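Local atomic coordinates of beta-phenylalanine aminotransferase (Variovorax paradoxus, PDB entry 4AO9), a protein that transfers the amino group of beta-phenylalanine, probably to a keto acid, using pyridoxal-5'-phosphate as cofactor, as a class-III aminotransferase. Residues L347-L361 and L423-V436. Numbering follows the deposited sequence.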
loop_
_atom_site.group_PDB
_atom_site.type_symbol
_atom_site.label_atom_id
_atom_site.label_comp_id
_atom_site.label_asym_id
_atom_site.label_seq_id
_atom_site.Cartn_x
_atom_site.Cartn_y
_atom_site.Cartn_z
ATOM N N LEU A 347 -16.933 -14.339 18.271
ATOM C CA LEU A 347 -16.882 -14.848 16.901
ATOM C C LEU A 347 -15.983 -16.087 16.814
ATOM O O LEU A 347 -16.266 -17.023 16.061
ATOM C CB LEU A 347 -16.407 -13.751 15.932
ATOM C CG LEU A 347 -16.555 -14.046 14.435
ATOM C CD1 LEU A 347 -18.021 -14.098 14.007
ATOM C CD2 LEU A 347 -15.803 -13.002 13.623
ATOM N N ALA A 348 -14.899 -16.088 17.589
ATOM C CA ALA A 348 -13.991 -17.231 17.647
ATOM C C ALA A 348 -14.693 -18.478 18.185
ATOM O O ALA A 348 -14.500 -19.574 17.665
ATOM C CB ALA A 348 -12.760 -16.905 18.481
ATOM N N GLU A 349 -15.525 -18.288 19.206
ATOM C CA GLU A 349 -16.339 -19.382 19.754
ATOM C C GLU A 349 -17.293 -19.967 18.712
ATOM O O GLU A 349 -17.378 -21.191 18.580
ATOM C CB GLU A 349 -17.120 -18.921 20.986
ATOM C CG GLU A 349 -16.261 -18.655 22.219
ATOM C CD GLU A 349 -17.040 -18.007 23.366
ATOM O OE1 GLU A 349 -18.197 -17.568 23.159
ATOM O OE2 GLU A 349 -16.485 -17.929 24.483
ATOM N N ARG A 350 -17.993 -19.100 17.975
ATOM C CA ARG A 350 -18.879 -19.533 16.880
ATOM C C ARG A 350 -18.100 -20.321 15.819
ATOM O O ARG A 350 -18.587 -21.322 15.293
ATOM C CB ARG A 350 -19.588 -18.343 16.224
ATOM C CG ARG A 350 -20.397 -17.475 17.175
ATOM C CD ARG A 350 -20.655 -16.075 16.587
ATOM N NE ARG A 350 -21.424 -16.113 15.342
ATOM C CZ ARG A 350 -22.704 -16.462 15.260
ATOM N NH1 ARG A 350 -23.376 -16.808 16.352
ATOM N NH2 ARG A 350 -23.319 -16.465 14.085
ATOM N N GLY A 351 -16.889 -19.867 15.503
ATOM C CA GLY A 351 -16.036 -20.573 14.553
ATOM C C GLY A 351 -15.552 -21.932 15.025
ATOM O O GLY A 351 -15.530 -22.891 14.251
ATOM N N GLU A 352 -15.145 -22.016 16.289
ATOM C CA GLU A 352 -14.743 -23.300 16.859
ATOM C C GLU A 352 -15.892 -24.305 16.774
ATOM O O GLU A 352 -15.681 -25.461 16.404
ATOM C CB GLU A 352 -14.297 -23.142 18.314
ATOM C CG GLU A 352 -12.971 -22.404 18.496
ATOM C CD GLU A 352 -11.756 -23.176 17.992
ATOM O OE1 GLU A 352 -11.799 -24.425 17.890
ATOM O OE2 GLU A 352 -10.722 -22.529 17.710
ATOM N N ALA A 353 -17.104 -23.848 17.081
ATOM C CA ALA A 353 -18.276 -24.722 17.042
ATOM C C ALA A 353 -18.546 -25.207 15.618
ATOM O O ALA A 353 -18.828 -26.390 15.396
ATOM C CB ALA A 353 -19.486 -24.020 17.629
ATOM N N LEU A 354 -18.415 -24.303 14.643
ATOM C CA LEU A 354 -18.595 -24.670 13.246
ATOM C C LEU A 354 -17.540 -25.669 12.774
ATOM O O LEU A 354 -17.873 -26.677 12.136
ATOM C CB LEU A 354 -18.613 -23.421 12.348
ATOM C CG LEU A 354 -18.544 -23.601 10.828
ATOM C CD1 LEU A 354 -19.710 -24.440 10.289
ATOM C CD2 LEU A 354 -18.502 -22.253 10.121
ATOM N N ARG A 355 -16.272 -25.400 13.087
ATOM C CA ARG A 355 -15.199 -26.277 12.636
ATOM C C ARG A 355 -15.363 -27.693 13.190
ATOM O O ARG A 355 -15.141 -28.672 12.477
ATOM C CB ARG A 355 -13.807 -25.713 12.963
ATOM C CG ARG A 355 -12.725 -26.327 12.085
ATOM C CD ARG A 355 -11.315 -25.786 12.378
ATOM N NE ARG A 355 -10.743 -26.355 13.598
ATOM C CZ ARG A 355 -10.669 -25.717 14.762
ATOM N NH1 ARG A 355 -11.118 -24.470 14.892
ATOM N NH2 ARG A 355 -10.138 -26.331 15.806
ATOM N N ALA A 356 -15.757 -27.786 14.456
ATOM C CA ALA A 356 -15.989 -29.086 15.083
ATOM C C ALA A 356 -17.150 -29.821 14.413
ATOM O O ALA A 356 -17.045 -31.026 14.153
ATOM C CB ALA A 356 -16.223 -28.933 16.575
ATOM N N ARG A 357 -18.237 -29.105 14.120
ATOM C CA ARG A 357 -19.377 -29.696 13.411
ATOM C C ARG A 357 -18.945 -30.243 12.054
ATOM O O ARG A 357 -19.305 -31.356 11.681
ATOM C CB ARG A 357 -20.512 -28.690 13.224
ATOM C CG ARG A 357 -21.363 -28.437 14.462
ATOM C CD ARG A 357 -22.298 -27.258 14.230
ATOM N NE ARG A 357 -23.368 -27.549 13.279
ATOM C CZ ARG A 357 -24.230 -26.648 12.813
ATOM N NH1 ARG A 357 -24.148 -25.373 13.187
ATOM N NH2 ARG A 357 -25.176 -27.018 11.961
ATOM N N LEU A 358 -18.161 -29.461 11.318
ATOM C CA LEU A 358 -17.715 -29.880 9.998
ATOM C C LEU A 358 -16.783 -31.083 10.047
ATOM O O LEU A 358 -16.916 -31.999 9.239
ATOM C CB LEU A 358 -17.032 -28.720 9.276
ATOM C CG LEU A 358 -17.936 -27.560 8.876
ATOM C CD1 LEU A 358 -17.069 -26.358 8.507
ATOM C CD2 LEU A 358 -18.868 -27.952 7.729
ATOM N N ASN A 359 -15.829 -31.068 10.975
ATOM C CA ASN A 359 -14.914 -32.194 11.133
ATOM C C ASN A 359 -15.615 -33.478 11.564
ATOM O O ASN A 359 -15.269 -34.556 11.089
ATOM C CB ASN A 359 -13.754 -31.812 12.044
ATOM C CG ASN A 359 -12.733 -30.970 11.316
ATOM O OD1 ASN A 359 -12.517 -31.158 10.119
ATOM N ND2 ASN A 359 -12.104 -30.041 12.024
ATOM N N ALA A 360 -16.631 -33.343 12.407
ATOM C CA ALA A 360 -17.425 -34.498 12.838
ATOM C C ALA A 360 -18.179 -35.093 11.652
ATOM O O ALA A 360 -18.211 -36.321 11.480
ATOM C CB ALA A 360 -18.386 -34.102 13.947
ATOM N N LEU A 361 -18.767 -34.223 10.835
ATOM C CA LEU A 361 -19.492 -34.637 9.635
ATOM C C LEU A 361 -18.589 -35.420 8.683
ATOM O O LEU A 361 -18.942 -36.517 8.239
ATOM C CB LEU A 361 -20.106 -33.413 8.934
ATOM C CG LEU A 361 -20.730 -33.561 7.542
ATOM C CD1 LEU A 361 -21.901 -34.543 7.543
ATOM C CD2 LEU A 361 -21.169 -32.187 7.013
ATOM N N LEU A 423 -15.552 -16.246 8.945
ATOM C CA LEU A 423 -16.758 -15.693 9.556
ATOM C C LEU A 423 -16.656 -14.177 9.663
ATOM O O LEU A 423 -15.568 -13.615 9.868
ATOM C CB LEU A 423 -17.017 -16.320 10.935
ATOM C CG LEU A 423 -17.819 -17.630 11.015
ATOM C CD1 LEU A 423 -17.753 -18.548 9.770
ATOM C CD2 LEU A 423 -17.509 -18.379 12.290
ATOM N N SER A 424 -17.791 -13.517 9.465
ATOM C CA SER A 424 -17.928 -12.086 9.697
ATOM C C SER A 424 -19.086 -11.841 10.662
ATOM O O SER A 424 -19.925 -12.730 10.868
ATOM C CB SER A 424 -18.131 -11.344 8.373
ATOM O OG SER A 424 -19.251 -11.859 7.670
ATOM N N LEU A 425 -19.145 -10.642 11.237
ATOM C CA LEU A 425 -20.131 -10.363 12.286
ATOM C C LEU A 425 -21.607 -10.521 11.891
ATOM O O LEU A 425 -22.386 -10.978 12.719
ATOM C CB LEU A 425 -19.897 -8.989 12.913
ATOM C CG LEU A 425 -18.572 -8.786 13.647
ATOM C CD1 LEU A 425 -18.362 -7.312 13.939
ATOM C CD2 LEU A 425 -18.503 -9.614 14.938
ATOM N N PRO A 426 -22.007 -10.134 10.656
ATOM C CA PRO A 426 -23.447 -10.258 10.340
ATOM C C PRO A 426 -23.933 -11.677 10.064
ATOM O O PRO A 426 -25.144 -11.884 9.987
ATOM C CB PRO A 426 -23.632 -9.386 9.088
ATOM C CG PRO A 426 -22.396 -8.549 9.001
ATOM C CD PRO A 426 -21.295 -9.340 9.637
ATOM N N LEU A 427 -23.030 -12.643 9.915
ATOM C CA LEU A 427 -23.459 -14.019 9.648
ATOM C C LEU A 427 -24.308 -14.550 10.787
ATOM O O LEU A 427 -23.907 -14.491 11.951
ATOM C CB LEU A 427 -22.273 -14.952 9.476
ATOM C CG LEU A 427 -21.583 -15.017 8.125
ATOM C CD1 LEU A 427 -20.423 -15.983 8.280
ATOM C CD2 LEU A 427 -22.510 -15.483 7.008
ATOM N N THR A 428 -25.470 -15.089 10.438
ATOM C CA THR A 428 -26.384 -15.628 11.432
ATOM C C THR A 428 -26.096 -17.102 11.692
ATOM O O THR A 428 -25.410 -17.765 10.904
ATOM C CB THR A 428 -27.846 -15.463 10.983
ATOM O OG1 THR A 428 -28.073 -16.244 9.801
ATOM C CG2 THR A 428 -28.156 -13.988 10.690
ATOM N N ASP A 429 -26.625 -17.613 12.799
ATOM C CA ASP A 429 -26.551 -19.041 13.086
ATOM C C ASP A 429 -27.222 -19.870 11.978
ATOM O O ASP A 429 -26.751 -20.961 11.659
ATOM C CB ASP A 429 -27.134 -19.346 14.475
ATOM C CG ASP A 429 -26.218 -18.888 15.610
ATOM O OD1 ASP A 429 -25.000 -18.701 15.374
ATOM O OD2 ASP A 429 -26.710 -18.735 16.753
ATOM N N ALA A 430 -28.292 -19.338 11.382
ATOM C CA ALA A 430 -28.942 -19.966 10.222
ATOM C C ALA A 430 -28.055 -20.024 8.971
ATOM O O ALA A 430 -28.054 -21.031 8.262
ATOM C CB ALA A 430 -30.282 -19.285 9.909
ATOM N N ASP A 431 -27.301 -18.954 8.707
ATOM C CA ASP A 431 -26.316 -18.950 7.621
ATOM C C ASP A 431 -25.298 -20.062 7.835
ATOM O O ASP A 431 -24.951 -20.793 6.909
ATOM C CB ASP A 431 -25.558 -17.612 7.569
ATOM C CG ASP A 431 -26.421 -16.442 7.119
ATOM O OD1 ASP A 431 -27.385 -16.636 6.348
ATOM O OD2 ASP A 431 -26.120 -15.302 7.525
ATOM N N ILE A 432 -24.818 -20.172 9.068
ATOM C CA ILE A 432 -23.820 -21.176 9.415
ATOM C C ILE A 432 -24.405 -22.594 9.259
ATOM O O ILE A 432 -23.751 -23.483 8.719
ATOM C CB ILE A 432 -23.206 -20.899 10.802
ATOM C CG1 ILE A 432 -22.353 -19.611 10.726
ATOM C CG2 ILE A 432 -22.393 -22.096 11.276
ATOM C CD1 ILE A 432 -21.812 -19.116 12.058
ATOM N N ASP A 433 -25.657 -22.776 9.681
ATOM C CA ASP A 433 -26.348 -24.052 9.478
ATOM C C ASP A 433 -26.388 -24.427 8.000
ATOM O O ASP A 433 -26.206 -25.595 7.649
ATOM C CB ASP A 433 -27.785 -24.000 10.017
ATOM C CG ASP A 433 -27.856 -24.052 11.532
ATOM O OD1 ASP A 433 -26.891 -24.517 12.177
ATOM O OD2 ASP A 433 -28.901 -23.631 12.084
ATOM N N ARG A 434 -26.619 -23.432 7.142
ATOM C CA ARG A 434 -26.657 -23.659 5.698
ATOM C C ARG A 434 -25.304 -24.090 5.147
ATOM O O ARG A 434 -25.254 -24.926 4.248
ATOM C CB ARG A 434 -27.190 -22.438 4.941
ATOM C CG ARG A 434 -28.691 -22.237 5.121
ATOM C CD ARG A 434 -29.320 -21.455 3.971
ATOM N NE ARG A 434 -28.707 -20.139 3.812
ATOM C CZ ARG A 434 -28.942 -19.095 4.604
ATOM N NH1 ARG A 434 -29.786 -19.192 5.629
ATOM N NH2 ARG A 434 -28.318 -17.947 4.371
ATOM N N TYR A 435 -24.211 -23.525 5.675
ATOM C CA TYR A 435 -22.881 -23.978 5.278
ATOM C C TYR A 435 -22.680 -25.466 5.596
ATOM O O TYR A 435 -22.256 -26.236 4.730
ATOM C CB TYR A 435 -21.746 -23.101 5.863
ATOM C CG TYR A 435 -20.412 -23.448 5.224
ATOM C CD1 TYR A 435 -19.632 -24.491 5.729
ATOM C CD2 TYR A 435 -19.946 -22.769 4.093
ATOM C CE1 TYR A 435 -18.435 -24.851 5.136
ATOM C CE2 TYR A 435 -18.733 -23.126 3.487
ATOM C CZ TYR A 435 -17.987 -24.168 4.023
ATOM O OH TYR A 435 -16.811 -24.565 3.447
ATOM N N VAL A 436 -23.010 -25.857 6.825
ATOM C CA VAL A 436 -22.866 -27.253 7.260
ATOM C C VAL A 436 -23.721 -28.176 6.386
ATOM O O VAL A 436 -23.249 -29.213 5.926
ATOM C CB VAL A 436 -23.228 -27.428 8.750
ATOM C CG1 VAL A 436 -23.147 -28.895 9.163
ATOM C CG2 VAL A 436 -22.295 -26.600 9.613
#
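Arg357 grips Asp433 end-on: NH1 and NH2 both donate to the single oxygen OD1, NH2 at 3.0 Å, with OD1 close to the guanidinium plane. Because both nitrogens share OD1, the salt bridge is forked, and the carboxylate plane stands steeply to the guanidinium. A bend at chi3 folds the Arg357 chain over Val436, whose CG2 sits on one face of the guanidinium, above its centre. Two turns earlier on the first helix and one turn earlier on the second, Arg350 NH1 reaches Asp429 OD1 at 2.7 Å in a second salt bridge, whose hydrogen bond is bent and weak; here the two planes are only 21° apart. Arg350 NH2 also lies 3.0 Å from Leu427 O, just before the helix that Thr428 and Asp431 start with a capping box. Beneath these ion pairs runs an apolar seam. Leu354, with CG anti to its own N (chi1 169°), brings CD1 against both Ile432 CG2 and Val436 CG2, the latter tightly packed at 3.4 Å, while its CD2 meets Leu423 CD1. Gly351 leaves room for Leu423 CD2 to settle 3.5 Å from its CA; Leu347 lies by the backbone end of Leu423, CD1 against CB and CD2 near O, and Leu358 CD1 touches Tyr435 CE1 at 3.9 Å. The helices run nearly parallel, at 22° with axes 10.7 Å apart, probably within the C-terminal domain of a fold-type I PLP enzyme. Leu354 and Leu358 touch Met378 of strand 377-381, Tyr435 meets Phe92 and Phe371, and Leu423 hydrogen-bonds to Ser376, joining helices 341-365 and 429-445 to strands 370-374 and 377-381.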